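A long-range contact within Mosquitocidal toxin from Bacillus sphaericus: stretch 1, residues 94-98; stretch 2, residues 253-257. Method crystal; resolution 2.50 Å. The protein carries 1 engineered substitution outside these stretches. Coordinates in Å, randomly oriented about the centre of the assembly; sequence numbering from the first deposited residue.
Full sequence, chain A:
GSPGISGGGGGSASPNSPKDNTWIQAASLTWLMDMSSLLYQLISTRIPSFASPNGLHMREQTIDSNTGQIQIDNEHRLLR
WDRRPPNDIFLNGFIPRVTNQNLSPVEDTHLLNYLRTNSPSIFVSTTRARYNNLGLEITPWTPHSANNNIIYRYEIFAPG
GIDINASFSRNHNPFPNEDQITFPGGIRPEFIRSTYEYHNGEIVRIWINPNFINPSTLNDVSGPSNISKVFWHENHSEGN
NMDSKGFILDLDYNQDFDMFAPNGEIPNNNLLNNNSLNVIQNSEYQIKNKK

Stretch 1 94-98: FIPRV
Stretch 2, residues 253-257: YNQDF

How do the two backbones meet? Neither stretch is regular helix or strand; the nearest CA atoms, those of Arg97 and Gln255, lie 7.8 Å apart, so side chains span the gap. Asn254 to Phe257 form a type I turn, closed by Phe257 N to Asn254 O at 3.2 Å, with Gln255 at phi/psi -62/-18 and Asp256 at -101/8.

What does the start of stretch 1 offer? Phe94 makes no contact. The side chain of Ile95 (-93/137; chi1 m, chi2 t) starts sideways and its end leads away, but the residue presents its carbonyl: Ile95 O lies 2.9 Å from Gln255 NE2, reached by a p, t side chain with chi3 49°. The CA-to-CB bond of Pro96 (-69/162) points away.

Why does Arg97 dominate? At -62/-31 its CA-to-CB bond points toward stretch 2, and its m, t, p chain (chi4 -159°) lays Arg97 CG 3.7 Å from Gln255 CD. Asn254 OD1 sits over one guanidinium face, 3.3 Å from Arg97 CZ, while accepting a hydrogen bond from Asp256 N at 2.9 Å.

How are the opposite charges linked? Arg97 NE and Asp256 OD2 stand 4.5 Å apart, beyond a salt bridge, with Asp256 at chi1 m. One water, accepting from Arg97 NH1 (2.7 Å), links the charged groups and lies 2.5 Å from Asp256 OD2; another, accepting from the backbone Arg97 N (2.9 Å), lies 2.8 Å from Asp256 OD2.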

# COMPACT_ATOMS: atom_id res chain seq x y z
N PHE A 94 10.09 26.61 -16.68
CA PHE A 94 10.49 25.39 -17.38
C PHE A 94 11.32 24.55 -16.43
O PHE A 94 12.49 24.84 -16.18
CB PHE A 94 11.27 25.73 -18.63
CG PHE A 94 10.43 26.39 -19.69
CD1 PHE A 94 9.38 25.68 -20.30
CD2 PHE A 94 10.65 27.72 -20.05
CE1 PHE A 94 8.59 26.30 -21.29
CE2 PHE A 94 9.86 28.34 -21.03
CZ PHE A 94 8.83 27.62 -21.65
N ILE A 95 10.68 23.52 -15.89
CA ILE A 95 11.31 22.59 -14.96
C ILE A 95 11.82 21.42 -15.82
O ILE A 95 11.14 21.00 -16.75
CB ILE A 95 10.28 22.10 -13.90
CG1 ILE A 95 9.74 23.31 -13.10
CG2 ILE A 95 10.89 21.05 -12.95
CD1 ILE A 95 8.57 22.93 -12.15
N PRO A 96 13.04 20.96 -15.55
CA PRO A 96 13.62 19.88 -16.37
C PRO A 96 12.93 18.53 -16.17
O PRO A 96 12.24 18.31 -15.17
CB PRO A 96 15.08 19.81 -15.87
CG PRO A 96 15.30 21.00 -15.07
CD PRO A 96 13.99 21.46 -14.54
N ARG A 97 13.14 17.61 -17.11
CA ARG A 97 12.57 16.27 -16.99
C ARG A 97 13.08 15.51 -15.77
O ARG A 97 12.34 14.73 -15.20
CB ARG A 97 12.76 15.48 -18.27
CG ARG A 97 11.94 16.07 -19.39
CD ARG A 97 12.36 15.51 -20.73
NE ARG A 97 11.97 14.12 -20.84
CZ ARG A 97 12.52 13.25 -21.69
NH1 ARG A 97 13.49 13.62 -22.52
NH2 ARG A 97 12.07 12.02 -21.71
N VAL A 98 14.32 15.77 -15.34
CA VAL A 98 14.89 15.16 -14.13
C VAL A 98 14.96 16.28 -13.07
O VAL A 98 15.52 17.35 -13.31
CB VAL A 98 16.29 14.56 -14.39
CG1 VAL A 98 16.94 14.12 -13.08
CG2 VAL A 98 16.19 13.39 -15.36
N TYR A 253 4.61 11.54 -21.17
CA TYR A 253 4.68 12.61 -22.19
C TYR A 253 6.08 13.22 -22.15
O TYR A 253 6.67 13.41 -21.08
CB TYR A 253 3.57 13.68 -21.94
CG TYR A 253 3.82 15.12 -22.39
CD1 TYR A 253 3.71 15.50 -23.74
CD2 TYR A 253 4.10 16.13 -21.45
CE1 TYR A 253 3.93 16.84 -24.15
CE2 TYR A 253 4.30 17.46 -21.83
CZ TYR A 253 4.22 17.81 -23.19
OH TYR A 253 4.43 19.10 -23.57
N ASN A 254 6.64 13.50 -23.33
CA ASN A 254 7.96 14.11 -23.36
C ASN A 254 7.78 15.59 -23.71
O ASN A 254 7.53 15.94 -24.85
CB ASN A 254 8.86 13.39 -24.37
CG ASN A 254 10.27 13.94 -24.40
OD1 ASN A 254 10.59 14.94 -23.75
ND2 ASN A 254 11.10 13.34 -25.21
N GLN A 255 7.88 16.44 -22.69
CA GLN A 255 7.75 17.89 -22.84
C GLN A 255 8.81 18.50 -23.75
O GLN A 255 8.64 19.63 -24.25
CB GLN A 255 7.79 18.55 -21.47
CG GLN A 255 9.11 18.36 -20.77
CD GLN A 255 8.98 18.36 -19.29
OE1 GLN A 255 8.14 17.68 -18.75
NE2 GLN A 255 9.82 19.14 -18.62
N ASP A 256 9.90 17.77 -24.00
CA ASP A 256 10.99 18.27 -24.87
C ASP A 256 10.97 17.69 -26.28
O ASP A 256 11.90 17.88 -27.04
CB ASP A 256 12.39 17.95 -24.29
CG ASP A 256 12.64 18.60 -22.94
OD1 ASP A 256 11.96 19.61 -22.62
OD2 ASP A 256 13.53 18.11 -22.21
N PHE A 257 9.92 16.96 -26.64
CA PHE A 257 9.90 16.35 -27.97
C PHE A 257 10.08 17.38 -29.08
O PHE A 257 10.81 17.17 -30.04
CB PHE A 257 8.61 15.53 -28.17
CG PHE A 257 8.67 14.59 -29.35
CD1 PHE A 257 9.41 13.39 -29.27
CD2 PHE A 257 8.04 14.92 -30.56
CE1 PHE A 257 9.49 12.53 -30.37
CE2 PHE A 257 8.11 14.05 -31.66
CZ PHE A 257 8.82 12.85 -31.57
O HOH W 1 14.31 18.67 -19.59
O HOH W 2 14.79 15.94 -22.66